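Local atomic coordinates of toxin of toxin-antitoxin system (Rickettsia felis, PDB entry 3ZVK), a protein that acts as the toxin of a type II toxin-antitoxin pair, a magnesium-dependent ribonuclease that cleaves single-stranded RNA and inhibits cell growth. Residues A[37-42]-A[99-104]; A[3-8]-A[23-28]. The protein carries 1 engineered substitution. All coordinates share one frame; numbering follows the deposited sequence.

Interaction 1 of 2, residues A[37-42]-A[99-104]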
ATOM      1  N   SER A  37       7.834 -12.735  21.590  1.00 40.23           N
ATOM      2  CA  SER A  37       7.284 -11.426  21.293  1.00 39.52           C
ATOM      3  C   SER A  37       8.394 -10.650  20.595  1.00 42.43           C
ATOM      4  O   SER A  37       9.564 -10.866  20.886  1.00 43.39           O
ATOM      5  CB  SER A  37       6.953 -10.714  22.607  1.00 41.03           C
ATOM      6  OG  SER A  37       6.390  -9.440  22.351  1.00 44.37           O
ATOM      7  N   SER A  38       8.039  -9.725  19.701  1.00 37.64           N
ATOM      8  CA  SER A  38       9.018  -8.831  19.093  1.00 35.44           C
ATOM      9  C   SER A  38       9.708  -8.005  20.225  1.00 40.67           C
ATOM     10  O   SER A  38      10.865  -7.618  20.037  1.00 41.00           O
ATOM     11  CB  SER A  38       8.367  -7.926  18.050  1.00 35.03           C
ATOM     12  OG  SER A  38       7.253  -7.199  18.547  1.00 39.89           O
ATOM     13  N   ILE A  39       9.025  -7.817  21.422  1.00 36.22           N
ATOM     14  CA  ILE A  39       9.548  -7.129  22.636  1.00 35.49           C
ATOM     15  C   ILE A  39      10.743  -7.904  23.248  1.00 36.77           C
ATOM     16  O   ILE A  39      11.735  -7.301  23.635  1.00 38.87           O
ATOM     17  CB  ILE A  39       8.441  -6.782  23.700  1.00 38.51           C
ATOM     18  CG1 ILE A  39       7.182  -6.096  23.086  1.00 38.10           C
ATOM     19  CG2 ILE A  39       9.024  -5.965  24.865  1.00 38.61           C
ATOM     20  CD1 ILE A  39       7.436  -4.761  22.289  1.00 39.35           C
ATOM     21  N   VAL A  40      10.657  -9.223  23.273  1.00 31.54           N
ATOM     22  CA  VAL A  40      11.744 -10.116  23.700  1.00 31.78           C
ATOM     23  C   VAL A  40      12.904  -9.949  22.733  1.00 37.23           C
ATOM     24  O   VAL A  40      14.028  -9.745  23.180  1.00 38.70           O
ATOM     25  CB  VAL A  40      11.327 -11.613  23.820  1.00 33.85           C
ATOM     26  CG1 VAL A  40      12.548 -12.515  24.010  1.00 32.56           C
ATOM     27  CG2 VAL A  40      10.321 -11.805  24.949  1.00 34.34           C
ATOM     28  N   LEU A  41      12.616  -9.971  21.420  1.00 34.17           N
ATOM     29  CA  LEU A  41      13.623  -9.805  20.362  1.00 33.95           C
ATOM     30  C   LEU A  41      14.345  -8.471  20.446  1.00 38.45           C
ATOM     31  O   LEU A  41      15.563  -8.424  20.244  1.00 37.77           O
ATOM     32  CB  LEU A  41      13.048 -10.081  18.966  1.00 33.09           C
ATOM     33  CG  LEU A  41      14.060 -10.108  17.828  1.00 35.71           C
ATOM     34  CD1 LEU A  41      15.187 -11.172  18.049  1.00 35.14           C
ATOM     35  CD2 LEU A  41      13.381 -10.117  16.474  1.00 34.06           C
ATOM     36  N   ALA A  42      13.620  -7.403  20.841  1.00 36.18           N
ATOM     37  CA  ALA A  42      14.198  -6.074  21.057  1.00 35.01           C
ATOM     38  C   ALA A  42      15.263  -6.185  22.148  1.00 40.45           C
ATOM     39  O   ALA A  42      16.378  -5.696  21.968  1.00 40.50           O
ATOM     40  CB  ALA A  42      13.120  -5.094  21.468  1.00 35.96           C
ATOM     41  N   ASP A  99       8.866  -6.263  30.500  1.00 43.43           N
ATOM     42  CA  ASP A  99       8.207  -7.441  31.082  1.00 44.60           C
ATOM     43  C   ASP A  99       6.683  -7.281  31.182  1.00 50.10           C
ATOM     44  O   ASP A  99       5.954  -8.223  30.887  1.00 50.35           O
ATOM     45  CB  ASP A  99       8.884  -7.932  32.367  1.00 47.07           C
ATOM     46  CG  ASP A  99      10.212  -8.633  32.101  1.00 57.89           C
ATOM     47  OD1 ASP A  99      10.528  -8.885  30.915  1.00 57.32           O
ATOM     48  OD2 ASP A  99      10.918  -8.963  33.077  1.00 64.34           O
ATOM     49  N   LEU A 100       6.212  -6.049  31.454  1.00 47.46           N
ATOM     50  CA  LEU A 100       4.792  -5.692  31.433  1.00 48.87           C
ATOM     51  C   LEU A 100       4.229  -5.847  29.963  1.00 51.59           C
ATOM     52  O   LEU A 100       3.160  -6.426  29.776  1.00 50.73           O
ATOM     53  CB  LEU A 100       4.634  -4.247  31.929  1.00 50.15           C
ATOM     54  CG  LEU A 100       3.433  -3.880  32.803  1.00 57.95           C
ATOM     55  CD1 LEU A 100       2.923  -5.045  33.600  1.00 60.30           C
ATOM     56  CD2 LEU A 100       3.803  -2.791  33.791  1.00 60.85           C
ATOM     57  N   LEU A 101       4.991  -5.397  28.943  1.00 46.94           N
ATOM     58  CA  LEU A 101       4.617  -5.506  27.531  1.00 46.43           C
ATOM     59  C   LEU A 101       4.597  -6.974  27.102  1.00 51.09           C
ATOM     60  O   LEU A 101       3.659  -7.410  26.435  1.00 50.30           O
ATOM     61  CB  LEU A 101       5.574  -4.689  26.624  1.00 45.32           C
ATOM     62  CG  LEU A 101       5.414  -3.150  26.642  1.00 50.23           C
ATOM     63  CD1 LEU A 101       6.602  -2.469  26.048  1.00 49.17           C
ATOM     64  CD2 LEU A 101       4.219  -2.713  25.836  1.00 50.95           C
ATOM     65  N   ILE A 102       5.638  -7.726  27.512  1.00 47.85           N
ATOM     66  CA  ILE A 102       5.827  -9.146  27.250  1.00 45.76           C
ATOM     67  C   ILE A 102       4.658  -9.947  27.812  1.00 49.49           C
ATOM     68  O   ILE A 102       4.121 -10.777  27.082  1.00 49.65           O
ATOM     69  CB  ILE A 102       7.231  -9.625  27.758  1.00 46.95           C
ATOM     70  CG1 ILE A 102       8.340  -9.068  26.832  1.00 44.69           C
ATOM     71  CG2 ILE A 102       7.327 -11.164  27.826  1.00 45.37           C
ATOM     72  CD1 ILE A 102       9.671  -8.701  27.546  1.00 44.04           C
ATOM     73  N   ALA A 103       4.258  -9.683  29.081  1.00 47.04           N
ATOM     74  CA  ALA A 103       3.158 -10.348  29.799  1.00 49.04           C
ATOM     75  C   ALA A 103       1.821 -10.056  29.134  1.00 52.87           C
ATOM     76  O   ALA A 103       1.043 -10.987  28.904  1.00 53.21           O
ATOM     77  CB  ALA A 103       3.141  -9.918  31.266  1.00 51.50           C
ATOM     78  N   SER A 104       1.592  -8.777  28.762  1.00 49.95           N
ATOM     79  CA  SER A 104       0.393  -8.275  28.058  1.00 51.45           C
ATOM     80  C   SER A 104       0.184  -9.037  26.760  1.00 53.72           C
ATOM     81  O   SER A 104      -0.944  -9.354  26.406  1.00 53.89           O
ATOM     82  CB  SER A 104       0.566  -6.800  27.698  1.00 55.16           C
ATOM     83  OG  SER A 104       0.682  -6.035  28.883  1.00 70.09           O
TER
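Ile-39, which packs across onto Ile-102, gives its backbone N-H to Ser-37 OG (N to OG 3.2 Å, N-H...O angle 155°), and the same hydroxyl is hydrogen-bonded to ND1 of His-105, one residue beyond 99-104. The small polar group at the N-cap of helix 38-50 thus also ties that helix to helix 97-109, two neighbours in the alpha/beta PIN domain. Their short segments run nearly antiparallel, at 152°, with axes 9.5 Å apart.

Between them the contact is wholly aliphatic. Ile-102 holds its CG1 branch anti to its carbonyl carbon (chi1 -72°) and brings it between two neighbours: its CG1 lies 3.7 Å from CG2 of Ile-39 and 3.9 Å from CG2 of Val-40. Its terminal CD1 continues along the same two methyls, 3.9 Å from Ile-39 CG2. Val-40 meets this chain at about a right angle. Ile-39 touches Leu-101 as well: its CG1 and CG2 both lie 4.1 Å from CB of Leu-101, touching the root of that side chain while the two chains cross almost perpendicularly.

Val-40 also sits beside Gly-6, an engineered replacement at a position predicted to bind magnesium. Ile-39 and Leu-101 each pack on their own counterparts in a second subunit of the toxin, so this core runs into the VapC-VapC interface.

Within helix 97-109, Leu-100 O accepts from both N and OG of Ser-104, which approach from opposite faces of the carbonyl plane; the hydroxyl OG lies 2.7 Å from that O.

Interaction 2 of 2, residues A[3-8]-A[23-28]. Engineered in segment 3-8: Gly-6 (natural residue Asp).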
ATOM      1  N   TYR A   3       3.180 -21.205  23.107  1.00 45.39           N
ATOM      2  CA  TYR A   3       4.095 -21.042  24.220  1.00 43.31           C
ATOM      3  C   TYR A   3       5.011 -19.887  23.838  1.00 46.29           C
ATOM      4  O   TYR A   3       5.744 -19.996  22.860  1.00 46.94           O
ATOM      5  CB  TYR A   3       4.915 -22.312  24.456  1.00 42.99           C
ATOM      6  CG  TYR A   3       4.171 -23.359  25.250  1.00 45.21           C
ATOM      7  CD1 TYR A   3       3.274 -24.225  24.630  1.00 46.13           C
ATOM      8  CD2 TYR A   3       4.345 -23.474  26.638  1.00 46.91           C
ATOM      9  CE1 TYR A   3       2.579 -25.190  25.360  1.00 48.81           C
ATOM     10  CE2 TYR A   3       3.663 -24.439  27.372  1.00 44.76           C
ATOM     11  CZ  TYR A   3       2.787 -25.308  26.725  1.00 53.80           C
ATOM     12  OH  TYR A   3       2.091 -26.289  27.412  1.00 54.61           O
ATOM     13  N   MET A   4       4.937 -18.770  24.559  1.00 41.05           N
ATOM     14  CA  MET A   4       5.795 -17.613  24.300  1.00 38.90           C
ATOM     15  C   MET A   4       6.914 -17.619  25.332  1.00 46.08           C
ATOM     16  O   MET A   4       6.642 -17.760  26.536  1.00 48.06           O
ATOM     17  CB  MET A   4       4.996 -16.302  24.349  1.00 40.72           C
ATOM     18  CG  MET A   4       3.907 -16.244  23.315  1.00 44.49           C
ATOM     19  SD  MET A   4       3.107 -14.652  23.113  1.00 49.43           S
ATOM     20  CE  MET A   4       4.286 -13.852  22.055  1.00 44.13           C
ATOM     21  N   LEU A   5       8.174 -17.541  24.880  1.00 41.49           N
ATOM     22  CA  LEU A   5       9.306 -17.538  25.832  1.00 40.40           C
ATOM     23  C   LEU A   5       9.654 -16.123  26.237  1.00 40.85           C
ATOM     24  O   LEU A   5       9.642 -15.204  25.400  1.00 38.69           O
ATOM     25  CB  LEU A   5      10.568 -18.230  25.257  1.00 39.38           C
ATOM     26  CG  LEU A   5      10.365 -19.518  24.493  1.00 42.88           C
ATOM     27  CD1 LEU A   5      11.644 -19.897  23.739  1.00 42.08           C
ATOM     28  CD2 LEU A   5       9.885 -20.630  25.423  1.00 42.69           C
ATOM     29  N   GLY A   6       9.923 -15.958  27.520  1.00 39.36           N
ATOM     30  CA  GLY A   6      10.335 -14.686  28.112  1.00 39.93           C
ATOM     31  C   GLY A   6      11.807 -14.443  27.840  1.00 44.72           C
ATOM     32  O   GLY A   6      12.506 -15.325  27.327  1.00 45.00           O
ATOM     33  N   THR A   7      12.285 -13.254  28.165  1.00 42.64           N
ATOM     34  CA  THR A   7      13.663 -12.833  27.906  1.00 42.37           C
ATOM     35  C   THR A   7      14.676 -13.711  28.645  1.00 47.43           C
ATOM     36  O   THR A   7      15.645 -14.156  28.023  1.00 46.80           O
ATOM     37  CB  THR A   7      13.822 -11.324  28.200  1.00 49.73           C
ATOM     38  OG1 THR A   7      12.810 -10.619  27.469  1.00 49.50           O
ATOM     39  CG2 THR A   7      15.208 -10.779  27.811  1.00 43.29           C
ATOM     40  N   ASN A   8      14.452 -13.948  29.954  1.00 42.88           N
ATOM     41  CA  ASN A   8      15.310 -14.756  30.814  1.00 43.15           C
ATOM     42  C   ASN A   8      15.497 -16.168  30.291  1.00 48.77           C
ATOM     43  O   ASN A   8      16.627 -16.637  30.283  1.00 50.00           O
ATOM     44  CB  ASN A   8      14.788 -14.794  32.257  1.00 40.95           C
ATOM     45  CG  ASN A   8      14.743 -13.514  33.052  1.00 54.41           C
ATOM     46  OD1 ASN A   8      14.196 -13.515  34.150  1.00 48.24           O
ATOM     47  ND2 ASN A   8      15.385 -12.430  32.637  1.00 54.25           N
ATOM     48  N   ASN A  23      14.821 -30.334  25.627  1.00 45.88           N
ATOM     49  CA  ASN A  23      13.885 -31.442  25.759  1.00 46.66           C
ATOM     50  C   ASN A  23      12.450 -30.936  25.919  1.00 50.68           C
ATOM     51  O   ASN A  23      11.540 -31.547  25.379  1.00 52.85           O
ATOM     52  CB  ASN A  23      14.273 -32.403  26.896  1.00 51.29           C
ATOM     53  CG  ASN A  23      15.420 -33.338  26.556  1.00 71.10           C
ATOM     54  OD1 ASN A  23      16.420 -33.397  27.258  1.00 54.48           O
ATOM     55  ND2 ASN A  23      15.294 -34.122  25.489  1.00 70.94           N
ATOM     56  N   ASN A  24      12.255 -29.803  26.595  1.00 46.52           N
ATOM     57  CA  ASN A  24      10.939 -29.193  26.789  1.00 46.91           C
ATOM     58  C   ASN A  24      10.474 -28.581  25.500  1.00 50.79           C
ATOM     59  O   ASN A  24       9.289 -28.667  25.179  1.00 53.66           O
ATOM     60  CB  ASN A  24      11.014 -28.087  27.848  1.00 48.48           C
ATOM     61  CG  ASN A  24      11.097 -28.575  29.276  1.00 48.56           C
ATOM     62  OD1 ASN A  24      11.055 -29.761  29.553  1.00 45.37           O
ATOM     63  ND2 ASN A  24      11.250 -27.665  30.215  1.00 41.49           N
ATOM     64  N   LEU A  25      11.415 -27.970  24.749  1.00 42.30           N
ATOM     65  CA  LEU A  25      11.127 -27.327  23.474  1.00 38.49           C
ATOM     66  C   LEU A  25      10.775 -28.367  22.432  1.00 44.39           C
ATOM     67  O   LEU A  25       9.742 -28.227  21.791  1.00 45.38           O
ATOM     68  CB  LEU A  25      12.281 -26.425  22.995  1.00 35.64           C
ATOM     69  CG  LEU A  25      12.470 -25.097  23.716  1.00 37.57           C
ATOM     70  CD1 LEU A  25      13.858 -24.556  23.488  1.00 36.31           C
ATOM     71  CD2 LEU A  25      11.409 -24.089  23.326  1.00 35.93           C
ATOM     72  N   GLU A  26      11.581 -29.430  22.289  1.00 40.99           N
ATOM     73  CA  GLU A  26      11.298 -30.512  21.333  1.00 42.26           C
ATOM     74  C   GLU A  26       9.951 -31.185  21.638  1.00 44.33           C
ATOM     75  O   GLU A  26       9.234 -31.528  20.712  1.00 46.77           O
ATOM     76  CB  GLU A  26      12.376 -31.586  21.444  1.00 45.20           C
ATOM     77  CG  GLU A  26      12.771 -32.203  20.133  1.00 61.63           C
ATOM     78  CD  GLU A  26      14.274 -32.133  20.015  1.00 87.88           C
ATOM     79  OE1 GLU A  26      14.962 -33.010  20.584  1.00100.44           O
ATOM     80  OE2 GLU A  26      14.774 -31.165  19.407  1.00 87.00           O
ATOM     81  N   LEU A  27       9.620 -31.403  22.930  1.00 38.15           N
ATOM     82  CA  LEU A  27       8.368 -32.027  23.319  1.00 39.20           C
ATOM     83  C   LEU A  27       7.174 -31.154  22.942  1.00 45.21           C
ATOM     84  O   LEU A  27       6.213 -31.662  22.338  1.00 45.77           O
ATOM     85  CB  LEU A  27       8.351 -32.370  24.811  1.00 40.30           C
ATOM     86  CG  LEU A  27       6.999 -32.828  25.414  1.00 46.86           C
ATOM     87  CD1 LEU A  27       6.447 -34.105  24.717  1.00 50.96           C
ATOM     88  CD2 LEU A  27       7.113 -33.024  26.881  1.00 43.25           C
ATOM     89  N   LEU A  28       7.241 -29.860  23.307  1.00 39.37           N
ATOM     90  CA  LEU A  28       6.188 -28.908  23.069  1.00 39.33           C
ATOM     91  C   LEU A  28       5.997 -28.611  21.593  1.00 43.76           C
ATOM     92  O   LEU A  28       4.861 -28.428  21.175  1.00 43.72           O
ATOM     93  CB  LEU A  28       6.423 -27.587  23.864  1.00 38.55           C
ATOM     94  CG  LEU A  28       6.351 -27.658  25.415  1.00 44.03           C
ATOM     95  CD1 LEU A  28       6.689 -26.324  26.000  1.00 43.76           C
ATOM     96  CD2 LEU A  28       4.973 -28.139  25.922  1.00 41.79           C
TER
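The Tyr-3 ring has the isopropyl end of Leu-28 laid over one face. CD1 of Leu-28 sits over the middle, 3.8 Å from the Tyr-3 ring centroid and only 13° off the ring normal, a CH-pi contact. The other methyl lies toward the phenol end: Leu-28 CD2 is 3.7 Å from both CZ and OH of Tyr-3. The two methyls therefore span the face from its centre to the hydroxyl, and the two side chains cross at about a right angle.

This packing belongs to a beta-alpha-beta crossover of the PIN domain, in which strand 2-5 leads through helices 7-16 and 19-29 to the adjacent parallel strand 33-37. Tyr-3 and Leu-5, two residues apart on the strand, both turn toward helix 19-29, whereas Met-4 between them points to the other side of the sheet and touches His-105 and Glu-109 of helix 97-109. On the helix, Leu-25 and Leu-28 are three residues apart, about one turn, and so present their side chains on the same side. Leu-28 carries CG anti to its carbonyl carbon (chi1 -66°), and with chi2 at 176° its two methyls come to lie over the ring; Trp-132 touches it as well.

Where the strand ends, Gly-6 is an engineered replacement of the natural Asp at a predicted magnesium-binding position, and it occupies the N-cap of helix 7-16. Helix 19-29 also meets the antitoxin VapB: Trp-46 of that chain packs on Leu-25, and its Lys-47 N is hydrogen-bonded to Glu-26 OE2. Deeper in, Leu-25 also rests on Ile-34 of strand 33-37, and its CD2 approaches CD1 of Leu-5 at 4.2 Å.

How the interactions relate
From the N terminus, interaction 2 comes first: strand 2-5 opens it, and helix 19-29 closes a short loop of 14 intervening residues. Strand 33-37 then returns the chain to the sheet beside strand 2-5 and passes directly into helix 38-50, where interaction 1 begins; that loop closes on helix 97-109 after 56 intervening residues. The two loops neither nest nor cross but follow in series. In space they meet at the end of strand 2-5, where Val-40 CG2 lies 3.5 Å from Leu-5 O, and Ile-102 CD1 lies 3.7 Å from Thr-7 OG1. Together they join helix 19-29, the central strand and the helices at the toxin-toxin interface.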